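Local structure of rhamnosidase B (Bacillus sp., 2OKX) at residues A[47-52]-A[102-107]; A[337-342]-A[385-390]; A[454-459]-A[518-523]; A[825-830]-A[841-846]. The protein hydrolyses terminal alpha-L-rhamnose residues from glycosides as a family 78 glycoside hydrolase, a family that works with inversion at the anomeric carbon. One frame throughout, in Å; residues are numbered along the deposited sequence. Where two conformers were deposited one is given.

Contact 1 (A[47-52]-A[102-107])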
# COMPACT_ATOMS: atom_id res chain seq x y z
N ASP A 47 13.19 0.42 15.57
CA ASP A 47 12.63 1.63 14.97
C ASP A 47 13.61 1.99 13.87
O ASP A 47 14.76 2.33 14.17
CB ASP A 47 12.57 2.75 16.02
CG ASP A 47 11.87 3.99 15.50
OD1 ASP A 47 12.13 4.36 14.34
OD2 ASP A 47 11.08 4.60 16.25
N SER A 48 13.19 1.98 12.60
CA SER A 48 11.82 1.68 12.18
C SER A 48 11.51 0.20 11.90
O SER A 48 10.44 -0.29 12.25
CB SER A 48 11.50 2.48 10.92
OG SER A 48 11.93 3.82 11.04
N ARG A 49 12.44 -0.48 11.24
CA ARG A 49 12.27 -1.90 10.89
C ARG A 49 13.60 -2.65 11.04
O ARG A 49 14.66 -2.03 11.06
CB ARG A 49 11.77 -2.03 9.45
CG ARG A 49 10.45 -1.33 9.15
CD ARG A 49 9.28 -2.03 9.82
NE ARG A 49 7.99 -1.48 9.40
CZ ARG A 49 7.25 -0.64 10.11
NH1 ARG A 49 7.66 -0.23 11.31
NH2 ARG A 49 6.09 -0.21 9.63
N TYR A 50 13.55 -3.98 11.13
CA TYR A 50 14.77 -4.76 11.27
C TYR A 50 14.79 -6.05 10.45
O TYR A 50 13.76 -6.54 10.00
CB TYR A 50 14.98 -5.16 12.74
CG TYR A 50 14.04 -6.26 13.20
CD1 TYR A 50 12.84 -5.96 13.84
CD2 TYR A 50 14.33 -7.60 12.95
CE1 TYR A 50 11.94 -6.97 14.21
CE2 TYR A 50 13.44 -8.62 13.31
CZ TYR A 50 12.26 -8.29 13.94
OH TYR A 50 11.38 -9.30 14.27
N VAL A 51 16.00 -6.58 10.28
CA VAL A 51 16.24 -7.86 9.62
C VAL A 51 17.14 -8.59 10.62
O VAL A 51 18.25 -8.14 10.92
CB VAL A 51 16.98 -7.72 8.29
CG1 VAL A 51 17.26 -9.10 7.72
CG2 VAL A 51 16.14 -6.91 7.30
N LEU A 52 16.67 -9.72 11.14
CA LEU A 52 17.40 -10.49 12.14
C LEU A 52 18.22 -11.67 11.63
O LEU A 52 17.74 -12.47 10.82
CB LEU A 52 16.42 -10.99 13.21
CG LEU A 52 16.96 -11.98 14.26
CD1 LEU A 52 17.95 -11.27 15.18
CD2 LEU A 52 15.79 -12.55 15.06
N PHE A 102 2.66 6.57 6.16
CA PHE A 102 1.34 6.00 6.42
C PHE A 102 1.32 4.71 7.25
O PHE A 102 0.25 4.16 7.52
CB PHE A 102 0.59 5.73 5.11
CG PHE A 102 0.19 6.98 4.35
CD1 PHE A 102 0.93 8.16 4.45
CD2 PHE A 102 -0.86 6.93 3.44
CE1 PHE A 102 0.63 9.27 3.65
CE2 PHE A 102 -1.17 8.03 2.63
CZ PHE A 102 -0.42 9.20 2.74
N TYR A 103 2.50 4.20 7.62
CA TYR A 103 2.56 2.99 8.45
C TYR A 103 3.69 3.05 9.47
O TYR A 103 4.15 2.02 9.98
CB TYR A 103 2.65 1.71 7.59
CG TYR A 103 3.68 1.68 6.47
CD1 TYR A 103 5.05 1.75 6.74
CD2 TYR A 103 3.28 1.48 5.15
CE1 TYR A 103 6.00 1.63 5.72
CE2 TYR A 103 4.22 1.35 4.12
CZ TYR A 103 5.57 1.43 4.41
OH TYR A 103 6.50 1.28 3.40
N TYR A 104 4.13 4.26 9.78
CA TYR A 104 5.20 4.49 10.73
C TYR A 104 5.19 5.94 11.21
O TYR A 104 5.10 6.87 10.40
CB TYR A 104 6.56 4.18 10.08
CG TYR A 104 7.74 4.68 10.89
CD1 TYR A 104 8.37 5.88 10.56
CD2 TYR A 104 8.19 3.98 12.00
CE1 TYR A 104 9.43 6.38 11.34
CE2 TYR A 104 9.25 4.46 12.79
CZ TYR A 104 9.86 5.66 12.45
OH TYR A 104 10.89 6.14 13.22
N LEU A 105 5.26 6.13 12.52
CA LEU A 105 5.30 7.47 13.09
C LEU A 105 6.72 7.70 13.59
O LEU A 105 7.24 6.92 14.40
CB LEU A 105 4.29 7.61 14.24
CG LEU A 105 2.81 7.70 13.83
CD1 LEU A 105 2.30 6.33 13.40
CD2 LEU A 105 2.00 8.22 15.01
N ARG A 106 7.35 8.76 13.11
CA ARG A 106 8.72 9.07 13.48
C ARG A 106 8.99 9.01 14.98
O ARG A 106 8.28 9.62 15.79
CB ARG A 106 9.13 10.46 12.97
CG ARG A 106 10.64 10.69 13.03
CD ARG A 106 11.03 12.13 12.79
NE ARG A 106 12.49 12.26 12.72
CZ ARG A 106 13.13 13.41 12.57
NH1 ARG A 106 12.46 14.55 12.48
NH2 ARG A 106 14.46 13.42 12.50
N GLY A 107 10.01 8.24 15.35
CA GLY A 107 10.42 8.11 16.73
C GLY A 107 11.90 8.45 16.73
O GLY A 107 12.27 9.61 16.60
O HOH W 1 8.50 5.27 16.25
O HOH W 2 5.34 1.15 12.44
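Asp47 and Tyr104 meet through a very short hydrogen bond, 2.4 Å from Tyr104 OH to Asp47 OD1. The carboxylate comes in at the ring edge with its plane 89° from that of the ring. The Tyr104 side chain sets out toward segment 47-52, CG anti to the backbone N (chi1 167°). The same phenol oxygen accepts Gly107 N at 3.1 Å, so it is gripped on both its donor and acceptor functions. Ser48 covers one face of the ring: its CB makes a CH-pi contact, 3.9 Å from the Tyr104 centroid, while OG sits above the rim near CZ, accepts from Phe97 N and gives a weak bond to Asp47 OD1. Asp47 OD2 turns to a water that also reaches Leu105 O, and it holds Trp187 NE1 as well. This buried half is tight; the Arg49 half is looser and partly exposed. Arg49 bends at CD (chi2 -70°), and its guanidinium lies beside its own backbone: NH1 donates to Ser48 O at 2.9 Å, and NH2 crosses to Tyr103 O at 3.0 Å. Tyr103 O lies near the guanidinium plane, whereas NH2 stands above the carbonyl plane. A second water joins Arg49 NH1 to Tyr103 O, and the Tyr103 ring runs off to Gln148 through its hydroxyl. The cis peptide before Ser48 falls where strand 41-47 gives way to strand 49-54, and Ser48 and Arg49 both face Leu95, a classic beta bulge between strands 49-54 and 87-96 of the N-terminal beta domain, against which the loop 102-107 is folded.

Contact 2 (A[337-342]-A[385-390])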
# COMPACT_ATOMS: atom_id res chain seq x y z
N LEU A 337 21.50 22.39 -7.60
CA LEU A 337 20.19 23.04 -7.65
C LEU A 337 19.97 23.83 -6.37
O LEU A 337 20.60 23.56 -5.35
CB LEU A 337 19.07 22.00 -7.77
CG LEU A 337 19.08 21.00 -8.93
CD1 LEU A 337 17.91 20.04 -8.79
CD2 LEU A 337 18.99 21.74 -10.24
N ALA A 338 19.07 24.79 -6.45
CA ALA A 338 18.72 25.61 -5.30
C ALA A 338 17.21 25.82 -5.38
O ALA A 338 16.62 25.65 -6.44
CB ALA A 338 19.43 26.96 -5.37
N THR A 339 16.59 26.15 -4.25
CA THR A 339 15.16 26.40 -4.27
C THR A 339 14.94 27.84 -3.85
O THR A 339 15.72 28.40 -3.07
CB THR A 339 14.39 25.44 -3.33
OG1 THR A 339 14.90 25.55 -2.00
CG2 THR A 339 14.54 24.01 -3.82
N ILE A 340 13.89 28.45 -4.39
CA ILE A 340 13.56 29.83 -4.08
C ILE A 340 12.23 29.85 -3.34
O ILE A 340 11.19 29.48 -3.89
CB ILE A 340 13.44 30.67 -5.37
CG1 ILE A 340 14.68 30.45 -6.23
CG2 ILE A 340 13.31 32.15 -5.01
CD1 ILE A 340 14.64 31.17 -7.57
N GLY A 341 12.27 30.29 -2.08
CA GLY A 341 11.08 30.33 -1.25
C GLY A 341 11.53 30.13 0.19
O GLY A 341 12.69 30.40 0.51
N THR A 342 10.65 29.63 1.06
CA THR A 342 9.28 29.27 0.72
C THR A 342 8.38 30.49 0.95
O THR A 342 8.18 30.91 2.09
CB THR A 342 8.82 28.11 1.62
OG1 THR A 342 9.80 27.06 1.56
CG2 THR A 342 7.47 27.57 1.16
N LYS A 385 17.83 29.47 -1.57
CA LYS A 385 18.39 28.57 -0.57
C LYS A 385 19.08 27.35 -1.18
O LYS A 385 18.71 26.88 -2.26
CB LYS A 385 17.29 28.06 0.36
CG LYS A 385 16.22 29.08 0.72
CD LYS A 385 16.68 30.06 1.77
CE LYS A 385 15.53 30.95 2.22
NZ LYS A 385 14.39 30.12 2.73
N PRO A 386 20.10 26.81 -0.49
CA PRO A 386 20.78 25.63 -1.03
C PRO A 386 19.87 24.42 -0.83
O PRO A 386 19.00 24.43 0.04
CB PRO A 386 22.05 25.55 -0.18
CG PRO A 386 21.57 26.06 1.14
CD PRO A 386 20.74 27.26 0.76
N PHE A 387 20.07 23.38 -1.64
CA PHE A 387 19.26 22.17 -1.55
C PHE A 387 19.90 21.21 -0.56
O PHE A 387 21.05 20.84 -0.72
CB PHE A 387 19.18 21.51 -2.92
CG PHE A 387 17.91 20.74 -3.15
CD1 PHE A 387 16.93 21.25 -4.00
CD2 PHE A 387 17.69 19.53 -2.51
CE1 PHE A 387 15.73 20.56 -4.20
CE2 PHE A 387 16.49 18.83 -2.70
CZ PHE A 387 15.51 19.35 -3.55
N GLU A 388 19.15 20.81 0.47
CA GLU A 388 19.70 19.88 1.46
C GLU A 388 20.16 18.60 0.77
O GLU A 388 19.36 17.89 0.15
CB GLU A 388 18.66 19.55 2.54
CG GLU A 388 19.24 18.74 3.70
CD GLU A 388 18.23 18.41 4.79
OE1 GLU A 388 18.61 17.74 5.77
OE2 GLU A 388 17.05 18.81 4.66
N PRO A 389 21.46 18.28 0.85
CA PRO A 389 22.07 17.10 0.24
C PRO A 389 21.34 15.76 0.42
O PRO A 389 21.20 15.01 -0.54
CB PRO A 389 23.46 17.08 0.86
CG PRO A 389 23.77 18.54 1.02
CD PRO A 389 22.47 19.07 1.59
N SER A 390 20.89 15.48 1.63
CA SER A 390 20.21 14.22 1.91
C SER A 390 18.86 14.07 1.20
O SER A 390 18.29 12.98 1.14
CB SER A 390 20.03 14.04 3.42
OG SER A 390 19.20 15.05 3.97
O HOH W 3 22.21 23.35 -3.20
O HOH W 4 12.64 27.37 1.65
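Lys385 and Thr339 exchange two backbone hydrogen bonds, Lys385 N to Thr339 O at 2.8 Å, nearly straight, and Thr339 N to Lys385 O at 3.0 Å, the signature of an antiparallel hydrogen-bonded pair. A third strong bond comes from the lysine side chain. Bent at chi2 (-77°) and again at chi4 (57°), it reaches past Thr339 to Gly341, and NZ donates to Gly341 O at 2.8 Å in the carbonyl plane, on a lone pair. Lys385 thus holds segment 337-342 at two carbonyls, Thr339 O and Gly341 O. A water bound to Thr342 OG1, which is also bonded to Met229 O, takes a weak, 3.4 Å bond from Lys385 NZ. Gly341 has backbone angles that would jam a CB against the preceding carbonyl oxygen, and a cis peptide follows it. At the other end a water bridges Leu337 O and Phe387 N, in place of a direct bond.

Apolar contacts lie beyond these bonds. Thr339 CG2 touches the Phe387 ring at CD1 and CE1, 3.7 Å from each, the two side chains crossing at about a right angle. Leu337 reaches the ring less closely, its CB 4.4 Å from Phe387 CD1, and Ala338 CB rests on Lys385 O. Thr339 OG1 is bonded to Gln228 in helix 225-229, and Phe387 packs on Leu225 and Gln228 of that helix. Ala338 and Ile340 pair with strand 240-252, which places strand 338-340 between it and strand 384-386, while Leu223 of strand 219-223 touches both Leu337 and Phe387.

Contact 3 (A[454-459]-A[518-523]). With CA (calcium ion), chain C.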
# COMPACT_ATOMS: atom_id res chain seq x y z
N GLU A 454 21.84 -13.01 -7.66
CA GLU A 454 23.21 -13.47 -7.47
C GLU A 454 23.84 -13.33 -8.83
O GLU A 454 23.26 -13.72 -9.84
CB GLU A 454 23.26 -14.93 -7.02
CG GLU A 454 24.68 -15.47 -6.89
CD GLU A 454 24.74 -16.84 -6.27
OE1 GLU A 454 25.83 -17.45 -6.29
OE2 GLU A 454 23.71 -17.32 -5.74
N LEU A 455 25.04 -12.75 -8.87
CA LEU A 455 25.70 -12.54 -10.14
C LEU A 455 27.21 -12.32 -9.99
O LEU A 455 27.72 -12.18 -8.88
CB LEU A 455 25.09 -11.31 -10.84
CG LEU A 455 25.11 -9.99 -10.06
CD1 LEU A 455 26.52 -9.40 -10.04
CD2 LEU A 455 24.15 -8.99 -10.70
N GLU A 456 27.89 -12.32 -11.12
CA GLU A 456 29.33 -12.07 -11.18
C GLU A 456 29.46 -10.88 -12.11
O GLU A 456 28.85 -10.86 -13.17
CB GLU A 456 30.09 -13.25 -11.80
CG GLU A 456 29.98 -14.55 -11.05
CD GLU A 456 30.79 -15.65 -11.71
OE1 GLU A 456 30.28 -16.78 -11.80
OE2 GLU A 456 31.93 -15.38 -12.14
N ALA A 457 30.23 -9.88 -11.71
CA ALA A 457 30.40 -8.70 -12.55
C ALA A 457 31.63 -7.90 -12.16
O ALA A 457 32.15 -8.05 -11.06
CB ALA A 457 29.16 -7.82 -12.47
N PRO A 458 32.11 -7.05 -13.07
CA PRO A 458 33.28 -6.22 -12.79
C PRO A 458 32.89 -5.22 -11.70
O PRO A 458 31.71 -4.89 -11.55
CB PRO A 458 33.54 -5.52 -14.12
CG PRO A 458 32.98 -6.48 -15.13
CD PRO A 458 31.71 -6.94 -14.48
N ALA A 459 33.88 -4.73 -10.95
CA ALA A 459 33.60 -3.76 -9.90
C ALA A 459 33.03 -2.48 -10.52
O ALA A 459 33.46 -2.05 -11.58
CB ALA A 459 34.87 -3.44 -9.12
N PRO A 518 31.64 -8.97 -19.53
CA PRO A 518 30.29 -9.53 -19.42
C PRO A 518 29.85 -9.85 -18.00
O PRO A 518 30.66 -10.23 -17.15
CB PRO A 518 30.35 -10.77 -20.31
CG PRO A 518 31.79 -11.17 -20.26
CD PRO A 518 32.50 -9.84 -20.36
N VAL A 519 28.56 -9.67 -17.75
CA VAL A 519 27.98 -9.96 -16.45
C VAL A 519 27.29 -11.32 -16.53
O VAL A 519 26.59 -11.61 -17.49
CB VAL A 519 26.93 -8.89 -16.05
CG1 VAL A 519 26.14 -9.35 -14.83
CG2 VAL A 519 27.63 -7.57 -15.76
N LYS A 520 27.51 -12.16 -15.52
CA LYS A 520 26.89 -13.47 -15.48
C LYS A 520 25.80 -13.44 -14.41
O LYS A 520 26.09 -13.33 -13.22
CB LYS A 520 27.90 -14.55 -15.13
CG LYS A 520 28.96 -14.78 -16.18
CD LYS A 520 29.89 -15.91 -15.77
CE LYS A 520 30.98 -16.13 -16.81
NZ LYS A 520 31.90 -17.22 -16.40
N LEU A 521 24.55 -13.52 -14.85
CA LEU A 521 23.44 -13.50 -13.91
C LEU A 521 23.08 -14.94 -13.55
O LEU A 521 22.55 -15.68 -14.38
CB LEU A 521 22.25 -12.76 -14.54
CG LEU A 521 21.02 -12.46 -13.68
CD1 LEU A 521 21.42 -11.85 -12.34
CD2 LEU A 521 20.10 -11.51 -14.44
N HIS A 522 23.41 -15.33 -12.32
CA HIS A 522 23.12 -16.68 -11.86
C HIS A 522 21.65 -16.86 -11.55
O HIS A 522 21.09 -17.94 -11.76
CB HIS A 522 23.97 -17.02 -10.62
CG HIS A 522 25.40 -17.31 -10.95
ND1 HIS A 522 26.32 -16.33 -11.21
CD2 HIS A 522 26.05 -18.49 -11.10
CE1 HIS A 522 27.48 -16.88 -11.52
NE2 HIS A 522 27.34 -18.19 -11.46
N GLU A 523 21.02 -15.81 -11.04
CA GLU A 523 19.59 -15.85 -10.74
C GLU A 523 19.03 -14.51 -10.30
O GLU A 523 19.71 -13.71 -9.64
CB GLU A 523 19.26 -16.90 -9.69
CG GLU A 523 19.99 -16.75 -8.36
CD GLU A 523 19.60 -17.84 -7.38
OE1 GLU A 523 19.50 -19.01 -7.80
OE2 GLU A 523 19.38 -17.53 -6.18
CA CA C . 21.74 -20.40 -11.28
O HOH W 5 21.41 -16.69 -4.66
O HOH W 6 33.12 -16.57 -14.16
O HOH W 7 19.59 -20.51 -10.41
O HOH W 8 24.00 -20.24 -12.06
O HOH W 9 20.89 -20.07 -13.41
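Glu454 and Glu523 pair where strands 450-457 and 520-528 run antiparallel, in the concanavalin-like domain, with a classic beta bulge at His522 and Glu523. Backbone bonds define it: Glu454 N donates to Glu523 O, while Glu454 O receives both His522 N, at 3.0 Å, and Glu523 N, at 3.3 Å. Beyond the bulge, Glu456 and Lys520 exchange two further bonds of ordinary length. Polar side chains share one face. Glu454 OE2 and Glu523 OE2 come within 4.4 Å of each other. A water donates to both oxygens; Arg494 and Lys202, the respective salt-bridge partners of the two glutamates, probably offset the like charges. Glu456 and Lys520 cross obliquely, and a water joins OE2 of the glutamate to NZ of the lysine. The Glu456 carboxylate also approaches the edge of the His522 ring, whose orientation is doubtful. Apolar contacts include Leu455 CB to Leu521 CD1 at 4.0 Å, and Ala457 CB to Val519 CG2 at 3.6 Å. Calcium's ligands include the backbone oxygens of Val423 and His522 and three waters, one of which donates to Glu523 OE1; the His522 O to calcium distance is 2.6 Å.

Contact 4 (A[825-830]-A[841-846]); sequences RRNYGQ and EMYPNF
Asn827 and Gln830, one turn apart on helix 817-833 of the six-hairpin glycosidase domain, an alpha-barrel expected to be catalytic, receive Tyr843 and Pro844 from the loop that follows the helix. Contact is by van der Waals touch between polar and aromatic groups. Asn827 lies across the phenol end of Tyr843: CB is 3.5 Å from OH, and OD1 stands over one face, offset toward the rim, with amide and ring planes 30° apart. Asn827 ND2 is bonded instead to Asp823, on the same helix. The phenol OH, in turn, goes to Ser804 OG on helix 801-813, so Tyr843 spans two helices. From a CG set between the backbone N and the carbonyl carbon (chi1 77°), the Gln830 side chain reaches its own helix, where NE2 donates to Asn827 O at 3.2 Å, the carbonyl oxygen lying in the amide plane, which fixes the turn of the amide. Held so, the amide crosses Tyr843 with its plane 23° from the ring, NE2 coming 3.4 Å from CD2. Tyr828 touches the same phenol more distantly, through CE2. Gln830 and Pro844 meet tip to tip, Gln830 OE1 3.5 Å from Pro844 CD.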
# COMPACT_ATOMS: atom_id res chain seq x y z
N ARG A 825 -18.97 -11.27 -14.82
CA ARG A 825 -18.42 -11.70 -16.10
C ARG A 825 -17.95 -10.51 -16.93
O ARG A 825 -16.84 -10.52 -17.47
CB ARG A 825 -19.47 -12.48 -16.90
CG ARG A 825 -19.72 -13.88 -16.37
CD ARG A 825 -21.07 -14.42 -16.81
NE ARG A 825 -21.24 -15.81 -16.42
CZ ARG A 825 -22.41 -16.39 -16.17
NH1 ARG A 825 -23.53 -15.69 -16.27
NH2 ARG A 825 -22.45 -17.67 -15.84
N ARG A 826 -18.78 -9.48 -17.02
CA ARG A 826 -18.44 -8.29 -17.80
C ARG A 826 -17.30 -7.48 -17.20
O ARG A 826 -16.29 -7.21 -17.87
CB ARG A 826 -19.67 -7.40 -17.97
CG ARG A 826 -19.35 -6.03 -18.57
CD ARG A 826 -20.61 -5.22 -18.92
NE ARG A 826 -21.59 -5.19 -17.84
CZ ARG A 826 -22.58 -6.08 -17.71
NH1 ARG A 826 -22.72 -7.05 -18.60
NH2 ARG A 826 -23.43 -5.98 -16.70
N ASN A 827 -17.46 -7.10 -15.94
CA ASN A 827 -16.47 -6.27 -15.27
C ASN A 827 -15.14 -6.89 -14.91
O ASN A 827 -14.11 -6.24 -15.01
CB ASN A 827 -17.12 -5.61 -14.06
CG ASN A 827 -18.11 -4.54 -14.45
OD1 ASN A 827 -17.80 -3.70 -15.30
ND2 ASN A 827 -19.29 -4.56 -13.86
N TYR A 828 -15.16 -8.14 -14.47
CA TYR A 828 -13.90 -8.79 -14.14
C TYR A 828 -13.35 -9.41 -15.42
O TYR A 828 -12.14 -9.56 -15.58
CB TYR A 828 -14.11 -9.82 -13.04
CG TYR A 828 -14.35 -9.17 -11.70
CD1 TYR A 828 -13.30 -8.95 -10.81
CD2 TYR A 828 -15.63 -8.71 -11.34
CE1 TYR A 828 -13.50 -8.29 -9.59
CE2 TYR A 828 -15.84 -8.06 -10.13
CZ TYR A 828 -14.78 -7.85 -9.26
OH TYR A 828 -14.99 -7.20 -8.06
N GLY A 829 -14.24 -9.74 -16.35
CA GLY A 829 -13.81 -10.30 -17.62
C GLY A 829 -12.94 -9.30 -18.37
O GLY A 829 -11.98 -9.68 -19.05
N GLN A 830 -13.26 -8.01 -18.24
CA GLN A 830 -12.48 -6.98 -18.92
C GLN A 830 -11.06 -6.91 -18.33
O GLN A 830 -10.11 -6.58 -19.03
CB GLN A 830 -13.17 -5.62 -18.79
CG GLN A 830 -13.01 -4.94 -17.44
CD GLN A 830 -13.65 -3.56 -17.39
OE1 GLN A 830 -13.46 -2.74 -18.28
NE2 GLN A 830 -14.42 -3.30 -16.33
N GLU A 841 -7.93 -1.69 -8.99
CA GLU A 841 -8.40 -0.75 -7.99
C GLU A 841 -9.68 -0.06 -8.49
O GLU A 841 -10.63 0.13 -7.73
CB GLU A 841 -7.32 0.31 -7.75
CG GLU A 841 -7.69 1.40 -6.76
CD GLU A 841 -6.62 2.49 -6.69
OE1 GLU A 841 -6.68 3.33 -5.77
OE2 GLU A 841 -5.72 2.50 -7.57
N MET A 842 -9.69 0.30 -9.76
CA MET A 842 -10.83 0.98 -10.35
C MET A 842 -11.13 0.47 -11.75
O MET A 842 -10.34 -0.29 -12.32
CB MET A 842 -10.55 2.49 -10.44
CG MET A 842 -10.20 3.15 -9.12
SD MET A 842 -9.53 4.82 -9.38
CE MET A 842 -7.91 4.39 -10.04
N TYR A 843 -12.26 0.90 -12.29
CA TYR A 843 -12.67 0.52 -13.63
C TYR A 843 -12.13 1.55 -14.62
O TYR A 843 -11.84 2.69 -14.24
CB TYR A 843 -14.19 0.46 -13.74
CG TYR A 843 -14.81 -0.72 -13.02
CD1 TYR A 843 -15.91 -0.55 -12.18
CD2 TYR A 843 -14.30 -2.00 -13.19
CE1 TYR A 843 -16.48 -1.63 -11.52
CE2 TYR A 843 -14.86 -3.09 -12.54
CZ TYR A 843 -15.95 -2.90 -11.70
OH TYR A 843 -16.51 -3.97 -11.05
N PRO A 844 -11.97 1.16 -15.89
CA PRO A 844 -11.47 2.08 -16.91
C PRO A 844 -12.50 3.15 -17.23
O PRO A 844 -13.67 3.02 -16.87
CB PRO A 844 -11.23 1.17 -18.12
CG PRO A 844 -10.99 -0.17 -17.51
CD PRO A 844 -12.01 -0.22 -16.40
N ASN A 845 -12.06 4.20 -17.91
CA ASN A 845 -12.92 5.30 -18.33
C ASN A 845 -13.48 6.22 -17.25
O ASN A 845 -14.56 6.80 -17.41
CB ASN A 845 -14.05 4.76 -19.21
CG ASN A 845 -13.53 4.05 -20.44
OD1 ASN A 845 -12.54 4.46 -21.05
ND2 ASN A 845 -14.21 2.97 -20.83
N PHE A 846 -12.75 6.34 -16.15
CA PHE A 846 -13.11 7.25 -15.06
C PHE A 846 -11.82 8.04 -14.84
O PHE A 846 -10.74 7.46 -14.76
CB PHE A 846 -13.48 6.49 -13.78
CG PHE A 846 -14.86 5.90 -13.80
CD1 PHE A 846 -15.10 4.68 -14.41
CD2 PHE A 846 -15.93 6.58 -13.21
CE1 PHE A 846 -16.38 4.14 -14.44
CE2 PHE A 846 -17.21 6.05 -13.24
CZ PHE A 846 -17.44 4.83 -13.85

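The four contacts follow one another along the chain and fall in four different parts of the enzyme: the N-terminal domain, domain D2, the concanavalin-like domain and the six-hairpin glycosidase domain. None touches another. Contacts 1 and 2 come closest, with nearest atoms about 9 Å apart, although their centres are 28 Å apart. Contact 4, in the domain expected to carry catalysis, lies across the chain's centre from contact 1, 36 Å between centres and about 11 Å between nearest atoms. The calcium belongs to contact 3, whose centre is 42 Å from that of contact 4, so this metal is remote from the contact in the six-hairpin domain. Glycerol molecules, probably from the crystallisation liquor, lie about 3 Å from the side chains of Glu523 and Asn827.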